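Local coordinates for methyltransferase-like protein (PDB 4PNE) that catalyses a [4+2] cycloaddition in spinosyn biosynthesis on a methyltransferase-like fold that here holds S-adenosyl-L-homocysteine, at residues A[41-46]-A[125-130]; A[46-51]-A[267-272]. All blocks are in the same frame, centred on the assembly; numbering follows the deposited sequence.

Contact 1: A[41-46]-A[125-130]. With SAH (S-adenosyl-L-homocysteine), chain C.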
loop_
_atom_site.group_PDB
_atom_site.type_symbol
_atom_site.label_atom_id
_atom_site.label_comp_id
_atom_site.label_asym_id
_atom_site.label_seq_id
_atom_site.Cartn_x
_atom_site.Cartn_y
_atom_site.Cartn_z
ATOM N N GLN A 41 11.904 10.165 -1.344
ATOM C CA GLN A 41 11.977 11.498 -1.936
ATOM C C GLN A 41 10.796 11.744 -2.880
ATOM O O GLN A 41 10.202 12.830 -2.875
ATOM C CB GLN A 41 13.319 11.654 -2.676
ATOM C CG GLN A 41 13.549 12.960 -3.433
ATOM C CD GLN A 41 13.374 14.198 -2.576
ATOM O OE1 GLN A 41 13.663 14.186 -1.376
ATOM N NE2 GLN A 41 12.937 15.289 -3.198
ATOM N N MET A 42 10.443 10.733 -3.666
ATOM C CA MET A 42 9.348 10.892 -4.603
ATOM C C MET A 42 8.082 11.152 -3.816
ATOM O O MET A 42 7.325 12.051 -4.137
ATOM C CB MET A 42 9.213 9.671 -5.508
ATOM C CG MET A 42 8.162 9.806 -6.619
ATOM S SD MET A 42 8.211 11.299 -7.681
ATOM C CE MET A 42 6.689 11.170 -8.617
ATOM N N TYR A 43 7.854 10.372 -2.766
ATOM C CA TYR A 43 6.654 10.600 -1.948
ATOM C C TYR A 43 6.725 11.919 -1.197
ATOM O O TYR A 43 5.698 12.575 -0.974
ATOM C CB TYR A 43 6.443 9.428 -0.975
ATOM C CG TYR A 43 5.686 8.299 -1.619
ATOM C CD1 TYR A 43 4.325 8.422 -1.883
ATOM C CD2 TYR A 43 6.326 7.124 -1.995
ATOM C CE1 TYR A 43 3.631 7.424 -2.479
ATOM C CE2 TYR A 43 5.610 6.097 -2.626
ATOM C CZ TYR A 43 4.266 6.281 -2.854
ATOM O OH TYR A 43 3.514 5.315 -3.459
ATOM N N ASP A 44 7.926 12.340 -0.822
ATOM C CA ASP A 44 8.077 13.662 -0.172
ATOM C C ASP A 44 7.532 14.767 -1.109
ATOM O O ASP A 44 6.885 15.732 -0.663
ATOM C CB ASP A 44 9.542 13.961 0.190
ATOM C CG ASP A 44 10.052 13.175 1.405
ATOM O OD1 ASP A 44 9.263 12.603 2.189
ATOM O OD2 ASP A 44 11.281 13.143 1.562
ATOM N N LEU A 45 7.854 14.616 -2.388
ATOM C CA LEU A 45 7.466 15.571 -3.405
ATOM C C LEU A 45 5.993 15.512 -3.768
ATOM O O LEU A 45 5.383 16.553 -3.947
ATOM C CB LEU A 45 8.303 15.369 -4.667
ATOM C CG LEU A 45 9.766 15.763 -4.532
ATOM C CD1 LEU A 45 10.544 15.344 -5.784
ATOM C CD2 LEU A 45 9.888 17.247 -4.268
ATOM N N VAL A 46 5.428 14.316 -3.890
ATOM C CA VAL A 46 4.072 14.156 -4.409
ATOM C C VAL A 46 3.010 14.262 -3.318
ATOM O O VAL A 46 1.853 14.527 -3.595
ATOM C CB VAL A 46 3.915 12.792 -5.152
ATOM C CG1 VAL A 46 3.737 11.660 -4.195
ATOM C CG2 VAL A 46 2.715 12.838 -6.085
ATOM N N GLN A 125 9.941 10.874 4.919
ATOM C CA GLN A 125 9.870 11.675 6.143
ATOM C C GLN A 125 8.669 12.624 6.144
ATOM O O GLN A 125 8.117 12.933 7.196
ATOM C CB GLN A 125 11.164 12.460 6.337
ATOM C CG GLN A 125 12.366 11.593 6.444
ATOM C CD GLN A 125 13.646 12.372 6.604
ATOM O OE1 GLN A 125 14.246 12.376 7.674
ATOM N NE2 GLN A 125 14.072 13.036 5.541
ATOM N N VAL A 126 8.252 13.083 4.961
ATOM C CA VAL A 126 7.028 13.841 4.858
ATOM C C VAL A 126 5.882 13.022 5.395
ATOM O O VAL A 126 5.086 13.501 6.165
ATOM C CB VAL A 126 6.739 14.264 3.395
ATOM C CG1 VAL A 126 5.322 14.754 3.243
ATOM C CG2 VAL A 126 7.750 15.339 2.934
ATOM N N GLN A 127 5.766 11.772 4.965
ATOM C CA GLN A 127 4.648 10.950 5.442
ATOM C C GLN A 127 4.717 10.659 6.960
ATOM O O GLN A 127 3.690 10.655 7.641
ATOM C CB GLN A 127 4.574 9.642 4.635
ATOM C CG GLN A 127 4.103 9.880 3.224
ATOM C CD GLN A 127 4.033 8.629 2.398
ATOM O OE1 GLN A 127 4.721 7.654 2.667
ATOM N NE2 GLN A 127 3.283 8.692 1.342
ATOM N N VAL A 128 5.903 10.428 7.483
ATOM C CA VAL A 128 6.059 10.221 8.907
ATOM C C VAL A 128 5.497 11.395 9.677
ATOM O O VAL A 128 4.675 11.237 10.597
ATOM C CB VAL A 128 7.543 10.002 9.294
ATOM C CG1 VAL A 128 7.718 10.010 10.824
ATOM C CG2 VAL A 128 8.033 8.711 8.677
ATOM N N ALA A 129 5.914 12.594 9.276
ATOM C CA ALA A 129 5.480 13.794 9.954
ATOM C C ALA A 129 3.970 14.027 9.879
ATOM O O ALA A 129 3.340 14.364 10.874
ATOM C CB ALA A 129 6.225 15.012 9.375
ATOM N N ILE A 130 3.382 13.821 8.702
ATOM C CA ILE A 130 1.941 13.995 8.525
ATOM C C ILE A 130 1.175 12.955 9.340
ATOM O O ILE A 130 0.166 13.271 9.998
ATOM C CB ILE A 130 1.533 13.914 7.012
ATOM C CG1 ILE A 130 2.044 15.148 6.256
ATOM C CG2 ILE A 130 0.015 13.748 6.856
ATOM C CD1 ILE A 130 1.787 15.126 4.782
HETATM N N SAH C . -0.174 1.487 2.638
HETATM C CA SAH C . -0.431 2.911 2.401
HETATM C CB SAH C . 0.506 3.559 1.386
HETATM C CG SAH C . 0.791 2.830 0.096
HETATM S SD SAH C . 1.763 3.856 -1.015
HETATM C C SAH C . -1.862 3.092 1.976
HETATM O O SAH C . -2.366 4.200 2.017
HETATM O OXT SAH C . -2.536 2.102 1.678
HETATM C "C5'" SAH C . 3.338 2.980 -0.829
HETATM C "C4'" SAH C . 4.006 3.195 0.521
HETATM O "O4'" SAH C . 5.101 2.298 0.658
HETATM C "C3'" SAH C . 4.591 4.583 0.714
HETATM O "O3'" SAH C . 4.194 4.994 2.010
HETATM C "C2'" SAH C . 6.091 4.367 0.605
HETATM O "O2'" SAH C . 6.930 5.307 1.275
HETATM C "C1'" SAH C . 6.221 2.959 1.184
HETATM N N9 SAH C . 7.494 2.309 0.820
HETATM C C8 SAH C . 8.099 2.170 -0.387
HETATM N N7 SAH C . 9.285 1.539 -0.233
HETATM C C5 SAH C . 9.444 1.287 1.082
HETATM C C6 SAH C . 10.454 0.695 1.810
HETATM N N6 SAH C . 11.539 0.208 1.225
HETATM N N1 SAH C . 10.315 0.566 3.145
HETATM C C2 SAH C . 9.195 1.040 3.797
HETATM N N3 SAH C . 8.211 1.673 3.093
HETATM C C4 SAH C . 8.328 1.763 1.750
HETATM O O HOH W 1 12.193 11.350 3.050
#

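Contact 2: A[46-51]-A[267-272]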
loop_
_atom_site.group_PDB
_atom_site.type_symbol
_atom_site.label_atom_id
_atom_site.label_comp_id
_atom_site.label_asym_id
_atom_site.label_seq_id
_atom_site.Cartn_x
_atom_site.Cartn_y
_atom_site.Cartn_z
ATOM N N VAL A 46 5.428 14.316 -3.890
ATOM C CA VAL A 46 4.072 14.156 -4.409
ATOM C C VAL A 46 3.010 14.262 -3.318
ATOM O O VAL A 46 1.853 14.527 -3.595
ATOM C CB VAL A 46 3.915 12.792 -5.152
ATOM C CG1 VAL A 46 3.737 11.660 -4.195
ATOM C CG2 VAL A 46 2.715 12.838 -6.085
ATOM N N THR A 47 3.412 14.132 -2.058
ATOM C CA THR A 47 2.438 14.163 -0.969
ATOM C C THR A 47 1.506 15.361 -0.941
ATOM O O THR A 47 0.283 15.168 -0.813
ATOM C CB THR A 47 3.169 14.101 0.387
ATOM O OG1 THR A 47 3.573 12.762 0.607
ATOM C CG2 THR A 47 2.261 14.517 1.537
ATOM N N PRO A 48 2.046 16.590 -1.046
ATOM C CA PRO A 48 1.148 17.750 -1.026
ATOM C C PRO A 48 0.110 17.709 -2.172
ATOM O O PRO A 48 -1.018 18.136 -1.983
ATOM C CB PRO A 48 2.099 18.942 -1.193
ATOM C CG PRO A 48 3.431 18.438 -0.837
ATOM C CD PRO A 48 3.452 16.987 -1.191
ATOM N N LEU A 49 0.490 17.174 -3.327
ATOM C CA LEU A 49 -0.427 17.060 -4.459
ATOM C C LEU A 49 -1.512 16.043 -4.138
ATOM O O LEU A 49 -2.694 16.324 -4.341
ATOM C CB LEU A 49 0.323 16.655 -5.749
ATOM C CG LEU A 49 -0.552 16.439 -6.987
ATOM C CD1 LEU A 49 -1.551 17.557 -7.247
ATOM C CD2 LEU A 49 0.317 16.211 -8.226
ATOM N N LEU A 50 -1.128 14.885 -3.615
ATOM C CA LEU A 50 -2.124 13.867 -3.255
ATOM C C LEU A 50 -3.085 14.377 -2.220
ATOM O O LEU A 50 -4.291 14.150 -2.313
ATOM C CB LEU A 50 -1.481 12.585 -2.724
ATOM C CG LEU A 50 -0.534 11.844 -3.648
ATOM C CD1 LEU A 50 -0.047 10.566 -2.992
ATOM C CD2 LEU A 50 -1.235 11.509 -4.941
ATOM N N ASN A 51 -2.557 15.063 -1.213
ATOM C CA ASN A 51 -3.423 15.636 -0.194
ATOM C C ASN A 51 -4.394 16.653 -0.774
ATOM O O ASN A 51 -5.564 16.667 -0.425
ATOM C CB ASN A 51 -2.572 16.259 0.897
ATOM C CG ASN A 51 -1.838 15.213 1.734
ATOM O OD1 ASN A 51 -1.972 13.999 1.518
ATOM N ND2 ASN A 51 -1.071 15.689 2.706
ATOM N N ASP A 267 5.277 23.463 -12.387
ATOM C CA ASP A 267 5.887 24.610 -11.712
ATOM C C ASP A 267 5.713 24.565 -10.188
ATOM O O ASP A 267 6.603 24.993 -9.448
ATOM C CB ASP A 267 5.320 25.922 -12.261
ATOM C CG ASP A 267 5.673 26.151 -13.729
ATOM O OD1 ASP A 267 6.466 25.365 -14.302
ATOM O OD2 ASP A 267 5.162 27.134 -14.307
ATOM N N ARG A 268 4.577 24.047 -9.717
ATOM C CA ARG A 268 4.257 24.064 -8.287
ATOM C C ARG A 268 4.833 22.879 -7.494
ATOM O O ARG A 268 5.203 23.046 -6.331
ATOM C CB ARG A 268 2.749 24.069 -8.093
ATOM C CG ARG A 268 2.304 24.090 -6.643
ATOM C CD ARG A 268 0.787 24.258 -6.565
ATOM N NE ARG A 268 0.306 25.493 -7.182
ATOM C CZ ARG A 268 -0.979 25.766 -7.396
ATOM N NH1 ARG A 268 -1.910 24.895 -7.029
ATOM N NH2 ARG A 268 -1.334 26.906 -7.977
ATOM N N TYR A 269 4.864 21.684 -8.093
ATOM C CA TYR A 269 5.311 20.472 -7.380
ATOM C C TYR A 269 6.589 19.862 -7.968
ATOM O O TYR A 269 7.162 18.924 -7.411
ATOM C CB TYR A 269 4.205 19.405 -7.363
ATOM C CG TYR A 269 2.952 19.813 -6.618
ATOM C CD1 TYR A 269 2.926 19.869 -5.235
ATOM C CD2 TYR A 269 1.782 20.102 -7.295
ATOM C CE1 TYR A 269 1.769 20.243 -4.548
ATOM C CE2 TYR A 269 0.626 20.465 -6.621
ATOM C CZ TYR A 269 0.622 20.528 -5.246
ATOM O OH TYR A 269 -0.536 20.884 -4.577
ATOM N N GLY A 270 7.024 20.383 -9.103
ATOM C CA GLY A 270 8.237 19.922 -9.738
ATOM C C GLY A 270 7.963 19.055 -10.940
ATOM O O GLY A 270 6.847 18.550 -11.122
ATOM N N PRO A 271 8.984 18.869 -11.781
ATOM C CA PRO A 271 8.745 18.102 -13.000
ATOM C C PRO A 271 8.523 16.609 -12.752
ATOM O O PRO A 271 7.781 16.013 -13.516
ATOM C CB PRO A 271 10.025 18.336 -13.815
ATOM C CG PRO A 271 11.071 18.662 -12.784
ATOM C CD PRO A 271 10.346 19.428 -11.725
ATOM N N ALA A 272 9.105 16.032 -11.700
ATOM C CA ALA A 272 8.937 14.607 -11.463
ATOM C C ALA A 272 7.468 14.324 -11.220
ATOM O O ALA A 272 6.890 13.388 -11.783
ATOM C CB ALA A 272 9.776 14.145 -10.273
#

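Contact 1: A[41-46]-A[125-130]
Asp44 turns its CG anti to its own carbonyl carbon, which places the carboxylate beside the first turn of helix 125-138, where it meets Val126; Gln127 starts with the same kind of torsion and then runs extended, carrying its amide in beside the Tyr43 ring and the ligand. OD1 of Asp44 accepts a fairly straight bond from Val126 N at 3.0 Å. The donor comes from above the carboxylate, 42° out of its plane. Ser124 OG, just before the helix, also bonds to OD1, while OD2 reaches Gln125 N through a water that donates to the acid and accepts from the amide. An acid drawn so close to a helix N-terminus is probably stabilised as the anion. Val126 CG2 packs against the carboxylate, 3.2 Å from Asp44 OD1. Helix 125-138 follows strand 117-122 in the Rossmann-like sheet of AdoMet-dependent methyltransferases, and helix 36-54 crosses its start at 56°, with the short axes 8.6 Å apart. Facing the ligand, Gln127 divides its amide between two tasks. OE1 takes the bond from the ribose O3' of S-adenosyl-L-homocysteine at 2.8 Å and a second from Thr122 OG1; two hydroxyls thus grip OE1, consistent with the oxygen, not NE2, lying on the ligand side. NE2 lies obliquely against Tyr43, 3.4 Å from CD1, with ring and amide planes 38° apart. The ribose C3' sits over one ring face, toward its rim, and Tyr43 OH, hydrogen-bonded to Glu172, comes within 3.3 Å of the ligand's SD.

Contact 2: A[46-51]-A[267-272]
Helix 36-54 runs through Pro48 and Leu49 with a kink, the N atoms of these two residues making no bond to the preceding turn, and Tyr269 faces this kink from its place next to Gly270, which leaves helical geometry with positive phi and opens the next helix as its N-cap. Tyr269 sets its CG anti to its carbonyl carbon, and the ring reaches across to the bend. Leu49 covers one face: its CB stands 3.8 Å from the ring centroid, only 7° off the normal, a CH-pi contact almost exactly over the centre. The Leu49 side chain crosses that of Tyr269 at about a right angle. CG of Leu49 lies anti to the backbone N (chi1 177°), and the branch runs outward past the rim on the CE2 side, CD1 lying 3.7 Å from Tyr269 CE2. Backbone joins in as well, for Leu49 N approaches CE1 at 3.5 Å and Leu49 CA lies 3.7 Å from CZ. Pro48 meets the same ring at its edge, near the ring plane, its CB 3.6 Å from CE1. On the opposite face lies the neighbouring Arg268, whose CG sits 3.9 Å above the plane over the ring centre, so that the aromatic group is sandwiched between Leu49 CB and the aliphatic part of the Arg268 side chain. Leu49 also packs on Val273 of helix 271-281, extending the apolar contact past the glycine turn. Through this CH-pi packing of Tyr269, helix 36-54 is joined to the Gly270 N-cap corner between helices 265-269 and 271-281, at the periphery of the methyltransferase-like fold.

Overall arrangement
Both contacts use helix 36-54 and share Val46. Contact 1 joins it to 125-130 and contact 2 to 267-272; their centres are 11 Å apart, and the segments alternate along the chain. Thr47, in segment 46-51 though not itself touching 267-272, packs on contact 1: its CG2 lies 3.3 Å from Ile130 CD1 and 3.5 Å from Val126 CG1. A second touch runs from Met42 CE to Ala272 O, at 3.9 Å. Contact 1 forms part of the S-adenosyl-L-homocysteine pocket through Tyr43 and Gln127, whereas in contact 2 the Pro48 side chain remains about 12 Å from the ligand. Helix 36-54 gives Tyr43 to the pocket and, about one turn on, Pro48 and Leu49 to contact 2.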